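Local structure of 3-oxoadipate enol-lactonase (Burkholderia xenovorans, 2XUA) at residues P27-S32 with K51-L56; R93-G98 with I117-L122; S213-L218 with Y237-A242. The protein probably hydrolyses the enol-lactone of 3-oxoadipate, a step in catechol breakdown, using an alpha/beta hydrolase fold. All coordinates share one frame; numbering follows the deposited sequence.

Overall arrangement
All three contacts are parallel strand pairs of one mixed sheet, each closed by a beta-alpha-beta crossover. Contacts 1 and 2 have centres about 9 Å apart and touch directly, because strands 28-32 and 94-99 are neighbours: Val30 N lies 2.8 Å from Asn95 O. Strands 117-123 and 209-214 are also neighbours, yet contacts 2 and 3 do not touch; their nearest atoms are about 5 Å apart and their centres about 19 Å. Contact 3 is nearer than contact 2 to the bound laevulinic acid: about 7 Å from the side chain of Asp217, against about 12 Å from Gly98. Gly98 probably belongs to the nucleophile elbow and Asp217 to the catalytic triad.

Contact 1. Residues P27-S32 with K51-L56; sequences PWIVLS and KHFRVL
Arg54 crosses over one face of the Trp28 indole, the two residues paired on neighbouring parallel strands, 28-32 and 54-56, joined through helix 43-52 as a right-handed beta-alpha-beta crossover of the alpha/beta hydrolase sheet. CB of Arg54 sits over that face, 3.6 Å from the centroid of the Trp28 six-membered ring, a CH-pi contact. Farther out the arginine chain bends at chi3 (-71°) and brings its guanidinium back over the pyrrole side, where Trp28 NE1 lies 3.1 Å from Arg54 CZ, above the guanidinium face, with the two planes 40° apart. The tight part is the buried ladder beneath: Ile29 N donates to Arg54 O at 2.8 Å, and Leu56 N to Ile29 O at 2.9 Å, the latter almost straight at 177°. On the face of Ile29 and Val55, Ile29 CG2 presses against Phe53 CB at 3.5 Å, and Leu49 and Leu262 close over this patch from helices 43-52 and 251-263. On the other face Val30 and Leu56 run alongside each other, their tips CG2 and CD2 4.0 Å apart. The looser side is the entrance to the strands, where exposed Pro27 lays CB 3.8 Å from Phe53 CD1 and exposed His52 turns its ring away. Trp28 NE1 and the guanidinium nitrogens are all donors, so none bonds to another; Arg54 instead spends NE on Ala26 O and NH1 on Arg22 O. The pairing is therefore a CH-pi and van der Waals contact, its cation held by backbone carbonyls of the loop leading into strand 28-32.

Contact 2. Residues R93-G98 with I117-L122; sequences RANFCG and IERVAL
Ala94 pairs with Ile117 and Phe96 with Val120 in parallel register, the one-residue shift between them being a beta bulge, and strands 94-98 and 119-122 run 5° apart. They are the central beta-alpha-beta unit of the alpha/beta hydrolase fold, linked by helix 101-112; Gly98 opens a GxSxG sequence consistent with a nucleophile elbow. At the bulge Glu118 N reaches Ala94 O at 2.8 Å from well above the carbonyl plane, while beyond it Ala121 N meets Phe96 O at 2.7 Å. With CG anti to its backbone N (chi1 -173°), Phe96 lies alongside Val120, pointing the same way; Val120 CG2 is 4.0 Å from Phe96 CB, and Thr105 and Leu109 of helix 101-112 pack on the phenyl group. Cys97 and Ala121 share the other face, Cys97 SG to Ala121 CB 3.9 Å, with Trp42 and Phe254 also against the cysteine. At the exposed start of the pair two bent chains meet: Arg93 turns at chi3 and Glu118 at chi2, their guanidinium and carboxylate planes 65° apart. Glu118 OE1 comes over one face of the guanidinium, in a salt bridge of 2.7 Å to Arg93 NH2.

Contact 3. Residues S213-L218 with Y237-A242; sequences SGTHDL and YVELDA
His216 and Asp241 are brought together by different settings of chi1: CG of His216 stands beside its backbone N (chi1 -43°), whereas CG of Asp241 is anti to its own (-168°), and the carboxylate swings back to the imidazole. His216 NE2 then donates to Asp241 OD1 at 2.7 Å, the oxygen close to the ring plane and met nearly along its C-O bond, with ring and carboxylate planes 52° apart. This bond lies beyond the C-terminal ends of the last parallel pair in the alpha/beta hydrolase sheet, where strands 209-214 and 236-240 are joined through helix 222-231. Deeper in, Leu240 N bonds to Ser213 O at 2.8 Å. Past it the first strand breaks into a type I turn from Gly214 to Asp217, while the second folds through an inverse gamma turn centred on Asp241. Leu240 O serves both bends, accepting from Thr215 N at 3.0 Å and from Ala242 N at 2.8 Å; Ala242 O, in turn, takes the N-H of His216 at 2.9 Å. Asp217 makes its bonds outside the pair, OD1 to Ala220 N and OD2 to His244 ND1, an arrangement consistent with the acid of a Ser-His-Asp triad with Ser100. On the Ser213 and Glu239 face, Tyr237 directs its ring edge at the serine, CE1 3.4 Å from Ser213 OG. Its hydroxyl is held by a neighbour on its own strand: Tyr237 OH donates to Glu239 OE1 at 2.5 Å, on the anti side, somewhat out of the carboxylate plane.

Contact 1. Residues P27-S32 with K51-L56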
loop_
_atom_site.group_PDB
_atom_site.type_symbol
_atom_site.label_atom_id
_atom_site.label_comp_id
_atom_site.label_asym_id
_atom_site.label_seq_id
_atom_site.Cartn_x
_atom_site.Cartn_y
_atom_site.Cartn_z
ATOM N N PRO B 27 8.727 -24.367 -4.702
ATOM C CA PRO B 27 9.141 -23.612 -5.868
ATOM C C PRO B 27 8.902 -22.116 -5.630
ATOM O O PRO B 27 7.964 -21.725 -4.908
ATOM C CB PRO B 27 8.188 -24.102 -6.985
ATOM C CG PRO B 27 7.457 -25.301 -6.450
ATOM C CD PRO B 27 7.530 -25.181 -4.946
ATOM N N TRP B 28 9.718 -21.295 -6.262
ATOM C CA TRP B 28 9.540 -19.856 -6.239
ATOM C C TRP B 28 8.487 -19.418 -7.251
ATOM O O TRP B 28 8.300 -20.067 -8.278
ATOM C CB TRP B 28 10.852 -19.200 -6.600
ATOM C CG TRP B 28 11.758 -19.040 -5.430
ATOM C CD1 TRP B 28 12.850 -19.802 -5.156
ATOM C CD2 TRP B 28 11.722 -18.008 -4.445
ATOM N NE1 TRP B 28 13.470 -19.334 -4.019
ATOM C CE2 TRP B 28 12.781 -18.257 -3.541
ATOM C CE3 TRP B 28 10.858 -16.946 -4.184
ATOM C CZ2 TRP B 28 13.012 -17.465 -2.402
ATOM C CZ3 TRP B 28 11.119 -16.092 -3.047
ATOM C CH2 TRP B 28 12.175 -16.370 -2.184
ATOM N N ILE B 29 7.799 -18.313 -6.945
ATOM C CA ILE B 29 7.008 -17.561 -7.941
ATOM C C ILE B 29 7.406 -16.098 -7.832
ATOM O O ILE B 29 7.562 -15.588 -6.693
ATOM C CB ILE B 29 5.492 -17.817 -7.885
ATOM C CG1 ILE B 29 4.789 -17.104 -9.051
ATOM C CG2 ILE B 29 4.929 -17.424 -6.509
ATOM C CD1 ILE B 29 3.238 -17.275 -8.983
ATOM N N VAL B 30 7.631 -15.438 -8.985
ATOM C CA VAL B 30 7.963 -13.996 -8.988
ATOM C C VAL B 30 6.764 -13.328 -9.617
ATOM O O VAL B 30 6.255 -13.805 -10.616
ATOM C CB VAL B 30 9.202 -13.715 -9.882
ATOM C CG1 VAL B 30 9.457 -12.180 -10.066
ATOM C CG2 VAL B 30 10.447 -14.437 -9.308
ATOM N N LEU B 31 6.290 -12.247 -9.016
ATOM C CA LEU B 31 5.100 -11.553 -9.577
ATOM C C LEU B 31 5.667 -10.261 -10.172
ATOM O O LEU B 31 6.534 -9.649 -9.542
ATOM C CB LEU B 31 4.154 -11.225 -8.401
ATOM C CG LEU B 31 3.627 -12.493 -7.711
ATOM C CD1 LEU B 31 2.537 -12.166 -6.611
ATOM C CD2 LEU B 31 3.047 -13.464 -8.768
ATOM N N SER B 32 5.104 -9.757 -11.271
ATOM C CA SER B 32 5.593 -8.495 -11.798
ATOM C C SER B 32 4.449 -7.557 -12.130
ATOM O O SER B 32 3.454 -7.975 -12.694
ATOM C CB SER B 32 6.502 -8.791 -13.014
ATOM O OG SER B 32 7.097 -7.556 -13.417
ATOM N N LYS B 51 0.911 -20.682 0.066
ATOM C CA LYS B 51 0.639 -22.040 0.491
ATOM C C LYS B 51 1.445 -23.013 -0.353
ATOM O O LYS B 51 1.909 -24.032 0.144
ATOM C CB LYS B 51 -0.822 -22.349 0.406
ATOM C CG LYS B 51 -1.609 -21.488 1.379
ATOM C CD LYS B 51 -2.792 -22.205 1.952
ATOM C CE LYS B 51 -3.893 -22.454 0.930
ATOM N NZ LYS B 51 -5.194 -22.597 1.652
ATOM N N HIS B 52 1.657 -22.644 -1.605
ATOM C CA HIS B 52 2.300 -23.528 -2.558
ATOM C C HIS B 52 3.689 -23.135 -2.963
ATOM O O HIS B 52 4.375 -23.955 -3.478
ATOM C CB HIS B 52 1.399 -23.659 -3.777
ATOM C CG HIS B 52 0.054 -24.194 -3.428
ATOM N ND1 HIS B 52 -0.154 -25.522 -3.113
ATOM C CD2 HIS B 52 -1.141 -23.567 -3.251
ATOM C CE1 HIS B 52 -1.427 -25.693 -2.774
ATOM N NE2 HIS B 52 -2.050 -24.526 -2.875
ATOM N N PHE B 53 4.077 -21.880 -2.745
ATOM C CA PHE B 53 5.286 -21.269 -3.306
ATOM C C PHE B 53 5.976 -20.406 -2.296
ATOM O O PHE B 53 5.345 -19.958 -1.311
ATOM C CB PHE B 53 4.927 -20.374 -4.540
ATOM C CG PHE B 53 4.278 -21.139 -5.640
ATOM C CD1 PHE B 53 5.046 -21.989 -6.463
ATOM C CD2 PHE B 53 2.900 -21.099 -5.813
ATOM C CE1 PHE B 53 4.453 -22.740 -7.425
ATOM C CE2 PHE B 53 2.292 -21.870 -6.812
ATOM C CZ PHE B 53 3.091 -22.721 -7.591
ATOM N N ARG B 54 7.263 -20.149 -2.547
ATOM C CA ARG B 54 7.921 -18.977 -1.993
ATOM C C ARG B 54 7.678 -17.824 -2.998
ATOM O O ARG B 54 7.846 -18.007 -4.208
ATOM C CB ARG B 54 9.434 -19.200 -1.760
ATOM C CG ARG B 54 9.664 -20.210 -0.624
ATOM C CD ARG B 54 11.121 -20.616 -0.536
ATOM N NE ARG B 54 11.511 -21.465 -1.664
ATOM C CZ ARG B 54 12.775 -21.642 -2.018
ATOM N NH1 ARG B 54 13.751 -20.995 -1.329
ATOM N NH2 ARG B 54 13.051 -22.430 -3.058
ATOM N N VAL B 55 7.170 -16.698 -2.464
ATOM C CA VAL B 55 6.738 -15.556 -3.249
ATOM C C VAL B 55 7.667 -14.391 -3.221
ATOM O O VAL B 55 8.020 -13.855 -2.156
ATOM C CB VAL B 55 5.330 -15.079 -2.835
ATOM C CG1 VAL B 55 4.870 -13.994 -3.850
ATOM C CG2 VAL B 55 4.329 -16.294 -2.851
ATOM N N LEU B 56 8.079 -13.953 -4.400
ATOM C CA LEU B 56 8.798 -12.725 -4.537
ATOM C C LEU B 56 7.996 -11.677 -5.283
ATOM O O LEU B 56 7.543 -11.926 -6.438
ATOM C CB LEU B 56 10.105 -13.001 -5.317
ATOM C CG LEU B 56 10.997 -11.832 -5.653
ATOM C CD1 LEU B 56 11.421 -11.110 -4.321
ATOM C CD2 LEU B 56 12.261 -12.303 -6.457
#

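Contact 2. Residues R93-G98 with I117-L122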
loop_
_atom_site.group_PDB
_atom_site.type_symbol
_atom_site.label_atom_id
_atom_site.label_comp_id
_atom_site.label_asym_id
_atom_site.label_seq_id
_atom_site.Cartn_x
_atom_site.Cartn_y
_atom_site.Cartn_z
ATOM N N ARG B 93 15.484 -20.732 -10.424
ATOM C CA ARG B 93 14.394 -20.846 -11.381
ATOM C C ARG B 93 13.117 -20.413 -10.681
ATOM O O ARG B 93 12.992 -20.568 -9.455
ATOM C CB ARG B 93 14.275 -22.295 -11.824
ATOM C CG ARG B 93 13.362 -22.599 -13.013
ATOM C CD ARG B 93 13.924 -23.879 -13.680
ATOM N NE ARG B 93 13.025 -25.034 -13.806
ATOM C CZ ARG B 93 12.410 -25.677 -12.803
ATOM N NH1 ARG B 93 12.494 -25.269 -11.540
ATOM N NH2 ARG B 93 11.666 -26.745 -13.074
ATOM N N ALA B 94 12.138 -19.902 -11.428
ATOM C CA ALA B 94 10.873 -19.526 -10.791
ATOM C C ALA B 94 9.728 -19.556 -11.772
ATOM O O ALA B 94 9.905 -19.338 -12.990
ATOM C CB ALA B 94 11.003 -18.099 -10.175
ATOM N N ASN B 95 8.549 -19.828 -11.241
ATOM C CA ASN B 95 7.318 -19.471 -11.886
ATOM C C ASN B 95 7.226 -17.948 -11.948
ATOM O O ASN B 95 7.862 -17.215 -11.174
ATOM C CB ASN B 95 6.117 -20.104 -11.152
ATOM C CG ASN B 95 6.244 -21.602 -11.045
ATOM O OD1 ASN B 95 6.780 -22.139 -10.064
ATOM N ND2 ASN B 95 5.826 -22.288 -12.095
ATOM N N PHE B 96 6.464 -17.455 -12.908
ATOM C CA PHE B 96 6.413 -16.033 -13.132
ATOM C C PHE B 96 4.997 -15.712 -13.508
ATOM O O PHE B 96 4.384 -16.395 -14.344
ATOM C CB PHE B 96 7.382 -15.606 -14.251
ATOM C CG PHE B 96 7.493 -14.100 -14.426
ATOM C CD1 PHE B 96 8.487 -13.386 -13.788
ATOM C CD2 PHE B 96 6.580 -13.404 -15.255
ATOM C CE1 PHE B 96 8.580 -11.980 -13.966
ATOM C CE2 PHE B 96 6.646 -12.008 -15.383
ATOM C CZ PHE B 96 7.636 -11.321 -14.800
ATOM N N CYS B 97 4.484 -14.654 -12.880
ATOM C CA CYS B 97 3.114 -14.166 -13.130
ATOM C C CYS B 97 3.217 -12.669 -13.167
ATOM O O CYS B 97 3.555 -12.017 -12.161
ATOM C CB CYS B 97 2.149 -14.597 -12.001
ATOM S SG CYS B 97 0.430 -13.976 -12.158
ATOM N N GLY B 98 2.897 -12.114 -14.320
ATOM C CA GLY B 98 3.054 -10.673 -14.541
ATOM C C GLY B 98 1.790 -10.157 -15.153
ATOM O O GLY B 98 1.125 -10.890 -15.894
ATOM N N ILE B 117 13.049 -19.962 -15.955
ATOM C CA ILE B 117 11.571 -19.903 -15.813
ATOM C C ILE B 117 10.919 -21.276 -15.741
ATOM O O ILE B 117 11.212 -22.147 -16.561
ATOM C CB ILE B 117 10.912 -19.026 -16.984
ATOM C CG1 ILE B 117 11.364 -17.578 -16.956
ATOM C CG2 ILE B 117 9.393 -19.104 -16.951
ATOM C CD1 ILE B 117 11.202 -16.788 -15.615
ATOM N N GLU B 118 10.010 -21.525 -14.802
ATOM C CA GLU B 118 9.311 -22.810 -14.805
ATOM C C GLU B 118 8.050 -22.742 -15.646
ATOM O O GLU B 118 7.943 -23.425 -16.640
ATOM C CB GLU B 118 9.053 -23.332 -13.386
ATOM C CG GLU B 118 8.089 -24.479 -13.254
ATOM C CD GLU B 118 8.758 -25.794 -12.947
ATOM O OE1 GLU B 118 9.440 -25.877 -11.886
ATOM O OE2 GLU B 118 8.572 -26.761 -13.738
ATOM N N ARG B 119 7.075 -21.953 -15.204
ATOM C CA ARG B 119 5.762 -21.806 -15.854
ATOM C C ARG B 119 5.448 -20.301 -15.822
ATOM O O ARG B 119 5.964 -19.523 -14.941
ATOM C CB ARG B 119 4.647 -22.649 -15.193
ATOM C CG ARG B 119 4.766 -24.154 -15.308
ATOM C CD ARG B 119 3.443 -24.895 -15.042
ATOM N NE ARG B 119 3.507 -26.246 -15.632
ATOM C CZ ARG B 119 2.479 -26.961 -16.132
ATOM N NH1 ARG B 119 1.222 -26.504 -16.090
ATOM N NH2 ARG B 119 2.717 -28.170 -16.669
ATOM N N VAL B 120 4.719 -19.827 -16.841
ATOM C CA VAL B 120 4.544 -18.389 -16.921
ATOM C C VAL B 120 3.046 -18.112 -16.963
ATOM O O VAL B 120 2.354 -18.847 -17.622
ATOM C CB VAL B 120 5.367 -17.818 -18.106
ATOM C CG1 VAL B 120 4.618 -17.943 -19.424
ATOM C CG2 VAL B 120 5.835 -16.414 -17.849
ATOM N N ALA B 121 2.523 -17.145 -16.184
ATOM C CA ALA B 121 1.131 -16.723 -16.282
ATOM C C ALA B 121 1.188 -15.276 -16.832
ATOM O O ALA B 121 1.761 -14.388 -16.190
ATOM C CB ALA B 121 0.411 -16.745 -14.895
ATOM N N LEU B 122 0.586 -15.030 -17.996
ATOM C CA LEU B 122 0.795 -13.754 -18.643
ATOM C C LEU B 122 -0.567 -13.035 -18.646
ATOM O O LEU B 122 -1.481 -13.390 -19.397
ATOM C CB LEU B 122 1.330 -13.966 -20.063
ATOM C CG LEU B 122 2.622 -14.799 -20.140
ATOM C CD1 LEU B 122 2.781 -15.327 -21.589
ATOM C CD2 LEU B 122 3.809 -13.927 -19.814
#

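Contact 3. Residues S213-L218 with Y237-A242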
loop_
_atom_site.group_PDB
_atom_site.type_symbol
_atom_site.label_atom_id
_atom_site.label_comp_id
_atom_site.label_asym_id
_atom_site.label_seq_id
_atom_site.Cartn_x
_atom_site.Cartn_y
_atom_site.Cartn_z
ATOM N N SER B 213 -6.860 -12.936 -19.714
ATOM C CA SER B 213 -7.264 -11.662 -20.307
ATOM C C SER B 213 -8.644 -11.252 -19.677
ATOM O O SER B 213 -9.383 -12.115 -19.169
ATOM C CB SER B 213 -7.345 -11.745 -21.830
ATOM O OG SER B 213 -6.089 -11.947 -22.443
ATOM N N GLY B 214 -8.963 -9.963 -19.690
ATOM C CA GLY B 214 -10.222 -9.468 -19.106
ATOM C C GLY B 214 -11.163 -9.120 -20.268
ATOM O O GLY B 214 -10.776 -8.444 -21.239
ATOM N N THR B 215 -12.388 -9.572 -20.215
ATOM C CA THR B 215 -13.220 -9.318 -21.412
ATOM C C THR B 215 -13.446 -7.830 -21.648
ATOM O O THR B 215 -13.599 -7.423 -22.783
ATOM C CB THR B 215 -14.566 -10.155 -21.480
ATOM O OG1 THR B 215 -15.728 -9.312 -21.707
ATOM C CG2 THR B 215 -14.738 -11.031 -20.359
ATOM N N HIS B 216 -13.374 -7.023 -20.575
ATOM C CA HIS B 216 -13.560 -5.582 -20.679
ATOM C C HIS B 216 -12.287 -4.770 -20.749
ATOM O O HIS B 216 -12.340 -3.546 -20.754
ATOM C CB HIS B 216 -14.519 -5.073 -19.547
ATOM C CG HIS B 216 -15.701 -5.963 -19.343
ATOM N ND1 HIS B 216 -16.712 -6.099 -20.288
ATOM C CD2 HIS B 216 -16.011 -6.812 -18.331
ATOM C CE1 HIS B 216 -17.588 -6.992 -19.855
ATOM N NE2 HIS B 216 -17.197 -7.427 -18.668
ATOM N N ASP B 217 -11.130 -5.428 -20.820
ATOM C CA ASP B 217 -9.837 -4.749 -20.891
ATOM C C ASP B 217 -9.646 -4.134 -22.307
ATOM O O ASP B 217 -9.707 -4.836 -23.304
ATOM C CB ASP B 217 -8.774 -5.828 -20.569
ATOM C CG ASP B 217 -7.429 -5.292 -20.348
ATOM O OD1 ASP B 217 -7.110 -4.135 -20.741
ATOM O OD2 ASP B 217 -6.623 -6.081 -19.799
ATOM N N LEU B 218 -9.415 -2.824 -22.373
ATOM C CA LEU B 218 -9.182 -2.127 -23.623
ATOM C C LEU B 218 -7.709 -1.832 -23.744
ATOM O O LEU B 218 -7.194 -1.623 -24.846
ATOM C CB LEU B 218 -9.996 -0.817 -23.683
ATOM C CG LEU B 218 -11.501 -1.015 -23.843
ATOM C CD1 LEU B 218 -12.221 0.339 -23.779
ATOM C CD2 LEU B 218 -11.787 -1.792 -25.189
ATOM N N TYR B 237 -5.530 -20.402 -22.617
ATOM C CA TYR B 237 -6.144 -19.051 -22.560
ATOM C C TYR B 237 -7.343 -19.067 -21.587
ATOM O O TYR B 237 -8.135 -19.955 -21.637
ATOM C CB TYR B 237 -6.553 -18.538 -23.974
ATOM C CG TYR B 237 -7.319 -17.231 -23.916
ATOM C CD1 TYR B 237 -6.648 -15.986 -23.838
ATOM C CD2 TYR B 237 -8.715 -17.234 -23.903
ATOM C CE1 TYR B 237 -7.359 -14.782 -23.761
ATOM C CE2 TYR B 237 -9.439 -16.055 -23.844
ATOM C CZ TYR B 237 -8.773 -14.831 -23.755
ATOM O OH TYR B 237 -9.540 -13.683 -23.693
ATOM N N VAL B 238 -7.433 -18.099 -20.693
ATOM C CA VAL B 238 -8.578 -17.992 -19.766
ATOM C C VAL B 238 -9.004 -16.522 -19.702
ATOM O O VAL B 238 -8.184 -15.621 -19.554
ATOM C CB VAL B 238 -8.246 -18.465 -18.287
ATOM C CG1 VAL B 238 -9.405 -18.209 -17.374
ATOM C CG2 VAL B 238 -7.939 -19.960 -18.199
ATOM N N GLU B 239 -10.301 -16.283 -19.803
ATOM C CA GLU B 239 -10.810 -14.948 -19.893
ATOM C C GLU B 239 -11.705 -14.726 -18.684
ATOM O O GLU B 239 -12.559 -15.539 -18.381
ATOM C CB GLU B 239 -11.562 -14.732 -21.234
ATOM C CG GLU B 239 -12.083 -13.340 -21.401
ATOM C CD GLU B 239 -12.677 -13.111 -22.793
ATOM O OE1 GLU B 239 -12.075 -13.568 -23.768
ATOM O OE2 GLU B 239 -13.745 -12.495 -22.890
ATOM N N LEU B 240 -11.450 -13.646 -17.962
ATOM C CA LEU B 240 -12.193 -13.333 -16.781
ATOM C C LEU B 240 -13.097 -12.143 -17.019
ATOM O O LEU B 240 -12.751 -11.264 -17.794
ATOM C CB LEU B 240 -11.212 -12.986 -15.652
ATOM C CG LEU B 240 -10.226 -14.061 -15.226
ATOM C CD1 LEU B 240 -9.285 -13.403 -14.157
ATOM C CD2 LEU B 240 -10.969 -15.284 -14.630
ATOM N N ASP B 241 -14.241 -12.137 -16.350
ATOM C CA ASP B 241 -15.184 -11.015 -16.404
ATOM C C ASP B 241 -14.687 -9.770 -15.658
ATOM O O ASP B 241 -15.236 -9.380 -14.622
ATOM C CB ASP B 241 -16.557 -11.430 -15.873
ATOM C CG ASP B 241 -17.663 -10.377 -16.180
ATOM O OD1 ASP B 241 -17.430 -9.354 -16.857
ATOM O OD2 ASP B 241 -18.772 -10.607 -15.736
ATOM N N ALA B 242 -13.672 -9.139 -16.240
ATOM C CA ALA B 242 -13.018 -8.030 -15.599
ATOM C C ALA B 242 -12.429 -7.133 -16.671
ATOM O O ALA B 242 -12.452 -7.453 -17.861
ATOM C CB ALA B 242 -11.924 -8.550 -14.623
#